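CytC3 (Streptomyces, PDB 3GJA) is a nonheme iron halogenase of the phytanoyl-CoA dioxygenase family, probably chlorinating an amino acid side chain during biosynthesis of a natural product. Local coordinates at residues 55-69 with 277-289. Numbering follows the deposited sequence.
Sequences IYPDSNGKANISNYD and YGDGINLEKYGAV. With ACT (acetate ion), chain C.
The ring of Y56 is a flat wedge between I55 and the backbone of 280-282. CE1 of Y56 lies 3.2 Å from O of N282, which meets the ring at its edge, in plane. I281 CA lies off-centre over one face, while I55 CG1 sits over the centre of the other. With CG beside the backbone N (chi1 -59°), the ring runs alongside the I281 side chain, and its OH, 3.6 Å from CD1 of Y286, donates to OD2 of D69 (2.7 Å) on the anti lone pair. D69 OD1 in turn accepts from the backbone of S103, in strand 98-108 of the main antiparallel sheet, so the 55-69 loop and the hairpin pack beside the core sheet of this cupin-clan (PhyH family) fold. A second hollow lies at the type I' turn of 278-281, the tip of a small hairpin whose strand 276-278 carries a classic beta bulge at Y277 and G278. The turn fits against the start of helix 62-65: A63 CB nestles against the G280 backbone and, 3.9 Å away, I281 CG1. A63 N donates to O of D279 (2.9 Å), nearly in line with the carbonyl. With no side chain on G280, the turn lies flush against S59 and A63, G280 CA 3.7 Å from OG of S59, which accepts from G61 N in an ST turn. Beyond the tip, a water links K62 N with D279 OD1, D279 OD2 accepts from A126 N, and K62 NZ reaches a bound acetate also held by R102, Q131 and H125. At the far end, CB of I55 and CB of K285 pass at 3.9 Å, the two side chains heading opposite ways, CD1 of I55 approaches the edge of the Y286 ring, and a water joins the carbonyls of I55 and N282 to K285 N.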
loop_
_atom_site.group_PDB
_atom_site.type_symbol
_atom_site.label_atom_id
_atom_site.label_comp_id
_atom_site.label_asym_id
_atom_site.label_seq_id
_atom_site.Cartn_x
_atom_site.Cartn_y
_atom_site.Cartn_z
ATOM N N ILE A 55 -13.139 -9.629 5.178
ATOM C CA ILE A 55 -13.983 -8.641 5.835
ATOM C C ILE A 55 -15.001 -7.963 4.929
ATOM O O ILE A 55 -15.989 -7.414 5.420
ATOM C CB ILE A 55 -13.147 -7.570 6.556
ATOM C CG1 ILE A 55 -12.342 -6.745 5.554
ATOM C CG2 ILE A 55 -12.232 -8.242 7.562
ATOM C CD1 ILE A 55 -11.789 -5.451 6.150
ATOM N N TYR A 56 -14.782 -7.992 3.616
ATOM C CA TYR A 56 -15.748 -7.382 2.705
ATOM C C TYR A 56 -16.590 -8.446 2.015
ATOM O O TYR A 56 -16.068 -9.410 1.468
ATOM C CB TYR A 56 -15.054 -6.503 1.660
ATOM C CG TYR A 56 -14.244 -5.390 2.278
ATOM C CD1 TYR A 56 -14.729 -4.680 3.380
ATOM C CD2 TYR A 56 -12.987 -5.053 1.779
ATOM C CE1 TYR A 56 -13.982 -3.670 3.971
ATOM C CE2 TYR A 56 -12.234 -4.043 2.362
ATOM C CZ TYR A 56 -12.737 -3.357 3.457
ATOM O OH TYR A 56 -11.996 -2.360 4.046
ATOM N N PRO A 57 -17.919 -8.277 2.038
ATOM C CA PRO A 57 -18.869 -9.209 1.427
ATOM C C PRO A 57 -18.782 -9.223 -0.091
ATOM O O PRO A 57 -18.240 -8.304 -0.704
ATOM C CB PRO A 57 -20.211 -8.683 1.911
ATOM C CG PRO A 57 -19.978 -7.198 1.871
ATOM C CD PRO A 57 -18.622 -7.083 2.544
ATOM N N ASP A 58 -19.332 -10.271 -0.692
ATOM C CA ASP A 58 -19.321 -10.404 -2.136
ATOM C C ASP A 58 -19.993 -9.197 -2.776
ATOM O O ASP A 58 -20.994 -8.692 -2.265
ATOM C CB ASP A 58 -20.047 -11.686 -2.548
ATOM C CG ASP A 58 -20.117 -11.858 -4.056
ATOM O OD1 ASP A 58 -19.101 -11.583 -4.732
ATOM O OD2 ASP A 58 -21.179 -12.277 -4.569
ATOM N N SER A 59 -19.427 -8.731 -3.885
ATOM C CA SER A 59 -19.975 -7.592 -4.612
ATOM C C SER A 59 -19.148 -7.402 -5.869
ATOM O O SER A 59 -18.228 -8.175 -6.127
ATOM C CB SER A 59 -19.921 -6.318 -3.763
ATOM O OG SER A 59 -18.663 -5.672 -3.860
ATOM N N ASN A 60 -19.479 -6.381 -6.652
ATOM C CA ASN A 60 -18.744 -6.093 -7.878
ATOM C C ASN A 60 -17.897 -4.840 -7.702
ATOM O O ASN A 60 -17.367 -4.309 -8.674
ATOM C CB ASN A 60 -19.702 -5.889 -9.060
ATOM C CG ASN A 60 -20.498 -7.140 -9.398
ATOM O OD1 ASN A 60 -19.938 -8.237 -9.522
ATOM N ND2 ASN A 60 -21.812 -6.982 -9.564
ATOM N N GLY A 61 -17.774 -4.376 -6.461
ATOM C CA GLY A 61 -16.994 -3.181 -6.181
ATOM C C GLY A 61 -15.498 -3.422 -6.202
ATOM O O GLY A 61 -15.046 -4.568 -6.146
ATOM N N LYS A 62 -14.727 -2.339 -6.278
ATOM C CA LYS A 62 -13.266 -2.430 -6.312
ATOM C C LYS A 62 -12.695 -3.243 -5.163
ATOM O O LYS A 62 -11.808 -4.080 -5.359
ATOM C CB LYS A 62 -12.625 -1.041 -6.253
ATOM C CG LYS A 62 -12.773 -0.218 -7.499
ATOM C CD LYS A 62 -11.763 0.920 -7.515
ATOM C CE LYS A 62 -11.965 1.895 -6.365
ATOM N NZ LYS A 62 -11.017 3.045 -6.480
ATOM N N ALA A 63 -13.200 -2.970 -3.962
ATOM C CA ALA A 63 -12.744 -3.635 -2.745
ATOM C C ALA A 63 -12.710 -5.154 -2.877
ATOM O O ALA A 63 -11.814 -5.809 -2.350
ATOM C CB ALA A 63 -13.632 -3.230 -1.570
ATOM N N ASN A 64 -13.683 -5.701 -3.591
ATOM C CA ASN A 64 -13.779 -7.139 -3.796
ATOM C C ASN A 64 -12.933 -7.595 -4.991
ATOM O O ASN A 64 -12.079 -8.482 -4.871
ATOM C CB ASN A 64 -15.247 -7.517 -4.021
ATOM C CG ASN A 64 -15.479 -9.018 -4.001
ATOM O OD1 ASN A 64 -15.003 -9.744 -4.874
ATOM N ND2 ASN A 64 -16.218 -9.491 -2.997
ATOM N N ILE A 65 -13.173 -6.973 -6.140
ATOM C CA ILE A 65 -12.476 -7.318 -7.370
ATOM C C ILE A 65 -10.960 -7.142 -7.291
ATOM O O ILE A 65 -10.222 -7.921 -7.881
ATOM C CB ILE A 65 -13.039 -6.496 -8.544
ATOM C CG1 ILE A 65 -14.542 -6.736 -8.640
ATOM C CG2 ILE A 65 -12.374 -6.899 -9.857
ATOM C CD1 ILE A 65 -14.918 -8.188 -8.833
ATOM N N SER A 66 -10.494 -6.124 -6.572
ATOM C CA SER A 66 -9.058 -5.902 -6.438
ATOM C C SER A 66 -8.540 -6.412 -5.100
ATOM O O SER A 66 -7.428 -6.095 -4.686
ATOM C CB SER A 66 -8.730 -4.421 -6.597
ATOM O OG SER A 66 -8.991 -4.003 -7.923
ATOM N N ASN A 67 -9.359 -7.217 -4.434
ATOM C CA ASN A 67 -9.010 -7.807 -3.149
ATOM C C ASN A 67 -8.368 -6.882 -2.113
ATOM O O ASN A 67 -7.221 -7.076 -1.693
ATOM C CB ASN A 67 -8.133 -9.039 -3.376
ATOM C CG ASN A 67 -8.950 -10.312 -3.449
ATOM O OD1 ASN A 67 -9.757 -10.579 -2.563
ATOM N ND2 ASN A 67 -8.748 -11.103 -4.496
ATOM N N TYR A 68 -9.135 -5.881 -1.697
ATOM C CA TYR A 68 -8.694 -4.922 -0.690
ATOM C C TYR A 68 -8.629 -5.563 0.688
ATOM O O TYR A 68 -9.446 -6.421 1.033
ATOM C CB TYR A 68 -9.679 -3.753 -0.592
ATOM C CG TYR A 68 -9.555 -2.675 -1.642
ATOM C CD1 TYR A 68 -9.083 -2.960 -2.930
ATOM C CD2 TYR A 68 -9.956 -1.370 -1.361
ATOM C CE1 TYR A 68 -9.018 -1.965 -3.909
ATOM C CE2 TYR A 68 -9.895 -0.370 -2.329
ATOM C CZ TYR A 68 -9.425 -0.675 -3.598
ATOM O OH TYR A 68 -9.358 0.319 -4.543
ATOM N N ASP A 69 -7.641 -5.123 1.460
ATOM C CA ASP A 69 -7.437 -5.534 2.839
ATOM C C ASP A 69 -7.486 -7.017 3.214
ATOM O O ASP A 69 -8.113 -7.394 4.210
ATOM C CB ASP A 69 -8.411 -4.744 3.718
ATOM C CG ASP A 69 -8.287 -3.246 3.511
ATOM O OD1 ASP A 69 -7.141 -2.768 3.385
ATOM O OD2 ASP A 69 -9.320 -2.544 3.481
ATOM N N TYR A 277 -19.734 1.710 2.873
ATOM C CA TYR A 277 -19.016 2.928 2.512
ATOM C C TYR A 277 -18.940 3.206 1.009
ATOM O O TYR A 277 -18.740 4.348 0.592
ATOM C CB TYR A 277 -17.604 2.846 3.097
ATOM C CG TYR A 277 -16.750 4.078 2.911
ATOM C CD1 TYR A 277 -16.979 5.234 3.663
ATOM C CD2 TYR A 277 -15.690 4.081 2.003
ATOM C CE1 TYR A 277 -16.170 6.359 3.514
ATOM C CE2 TYR A 277 -14.880 5.199 1.846
ATOM C CZ TYR A 277 -15.124 6.332 2.604
ATOM O OH TYR A 277 -14.321 7.436 2.449
ATOM N N GLY A 278 -19.100 2.167 0.196
ATOM C CA GLY A 278 -19.021 2.345 -1.245
ATOM C C GLY A 278 -17.842 1.586 -1.837
ATOM O O GLY A 278 -16.864 1.309 -1.143
ATOM N N ASP A 279 -17.931 1.264 -3.123
ATOM C CA ASP A 279 -16.884 0.519 -3.823
ATOM C C ASP A 279 -16.699 -0.857 -3.195
ATOM O O ASP A 279 -15.638 -1.465 -3.301
ATOM C CB ASP A 279 -15.553 1.284 -3.804
ATOM C CG ASP A 279 -15.562 2.490 -4.723
ATOM O OD1 ASP A 279 -15.957 2.334 -5.899
ATOM O OD2 ASP A 279 -15.170 3.587 -4.281
ATOM N N GLY A 280 -17.749 -1.343 -2.543
ATOM C CA GLY A 280 -17.686 -2.646 -1.918
ATOM C C GLY A 280 -17.060 -2.625 -0.539
ATOM O O GLY A 280 -16.900 -3.663 0.086
ATOM N N ILE A 281 -16.698 -1.446 -0.057
ATOM C CA ILE A 281 -16.103 -1.334 1.265
ATOM C C ILE A 281 -17.176 -1.338 2.354
ATOM O O ILE A 281 -18.107 -0.531 2.324
ATOM C CB ILE A 281 -15.320 -0.017 1.426
ATOM C CG1 ILE A 281 -14.110 0.003 0.499
ATOM C CG2 ILE A 281 -14.882 0.150 2.876
ATOM C CD1 ILE A 281 -13.398 1.337 0.494
ATOM N N ASN A 282 -17.047 -2.248 3.309
ATOM C CA ASN A 282 -17.980 -2.299 4.430
ATOM C C ASN A 282 -17.130 -2.223 5.688
ATOM O O ASN A 282 -16.428 -3.171 6.029
ATOM C CB ASN A 282 -18.800 -3.587 4.411
ATOM C CG ASN A 282 -19.857 -3.613 5.502
ATOM O OD1 ASN A 282 -20.996 -4.008 5.266
ATOM N ND2 ASN A 282 -19.480 -3.193 6.702
ATOM N N LEU A 283 -17.193 -1.081 6.368
ATOM C CA LEU A 283 -16.405 -0.832 7.573
ATOM C C LEU A 283 -16.714 -1.670 8.804
ATOM O O LEU A 283 -15.960 -1.630 9.773
ATOM C CB LEU A 283 -16.486 0.649 7.955
ATOM C CG LEU A 283 -15.607 1.663 7.204
ATOM C CD1 LEU A 283 -14.781 0.978 6.128
ATOM C CD2 LEU A 283 -16.482 2.728 6.591
ATOM N N GLU A 284 -17.798 -2.433 8.770
ATOM C CA GLU A 284 -18.169 -3.253 9.918
ATOM C C GLU A 284 -16.976 -3.959 10.560
ATOM O O GLU A 284 -16.702 -3.774 11.746
ATOM C CB GLU A 284 -19.215 -4.291 9.517
ATOM C CG GLU A 284 -19.812 -5.037 10.694
ATOM C CD GLU A 284 -20.783 -6.116 10.257
ATOM O OE1 GLU A 284 -21.715 -5.792 9.487
ATOM O OE2 GLU A 284 -20.617 -7.284 10.680
ATOM N N LYS A 285 -16.258 -4.763 9.783
ATOM C CA LYS A 285 -15.111 -5.482 10.325
ATOM C C LYS A 285 -13.770 -4.867 9.942
ATOM O O LYS A 285 -12.731 -5.516 10.060
ATOM C CB LYS A 285 -15.155 -6.941 9.879
ATOM C CG LYS A 285 -16.425 -7.660 10.290
ATOM C CD LYS A 285 -16.455 -9.084 9.766
ATOM C CE LYS A 285 -17.796 -9.739 10.043
ATOM N NZ LYS A 285 -17.882 -11.096 9.430
ATOM N N TYR A 286 -13.782 -3.620 9.484
ATOM C CA TYR A 286 -12.532 -2.977 9.113
ATOM C C TYR A 286 -11.784 -2.479 10.331
ATOM O O TYR A 286 -12.381 -2.151 11.356
ATOM C CB TYR A 286 -12.755 -1.777 8.187
ATOM C CG TYR A 286 -11.486 -0.959 8.011
ATOM C CD1 TYR A 286 -10.488 -1.363 7.118
ATOM C CD2 TYR A 286 -11.234 0.158 8.812
ATOM C CE1 TYR A 286 -9.269 -0.682 7.031
ATOM C CE2 TYR A 286 -10.017 0.845 8.736
ATOM C CZ TYR A 286 -9.035 0.415 7.841
ATOM O OH TYR A 286 -7.815 1.074 7.774
ATOM N N GLY A 287 -10.466 -2.405 10.197
ATOM C CA GLY A 287 -9.637 -1.899 11.263
ATOM C C GLY A 287 -8.279 -1.540 10.705
ATOM O O GLY A 287 -7.782 -2.210 9.805
ATOM N N ALA A 288 -7.694 -0.462 11.207
ATOM C CA ALA A 288 -6.362 -0.070 10.787
ATOM C C ALA A 288 -5.436 -0.898 11.684
ATOM O O ALA A 288 -5.801 -1.248 12.809
ATOM C CB ALA A 288 -6.144 1.422 11.020
ATOM N N VAL A 289 -4.250 -1.224 11.189
ATOM C CA VAL A 289 -3.312 -2.026 11.960
ATOM C C VAL A 289 -2.131 -1.211 12.452
ATOM O O VAL A 289 -1.439 -0.565 11.664
ATOM C CB VAL A 289 -2.776 -3.210 11.117
ATOM C CG1 VAL A 289 -1.684 -3.954 11.886
ATOM C CG2 VAL A 289 -3.918 -4.159 10.772
HETATM C C ACT C . -11.195 3.964 -3.324
HETATM O O ACT C . -9.907 3.933 -2.925
HETATM O OXT ACT C . -11.516 4.629 -4.287
HETATM C CH3 ACT C . -12.237 3.175 -2.573
HETATM O O HOH W 1 -16.776 -5.496 7.068
HETATM O O HOH W 2 -15.755 -0.103 -7.132
#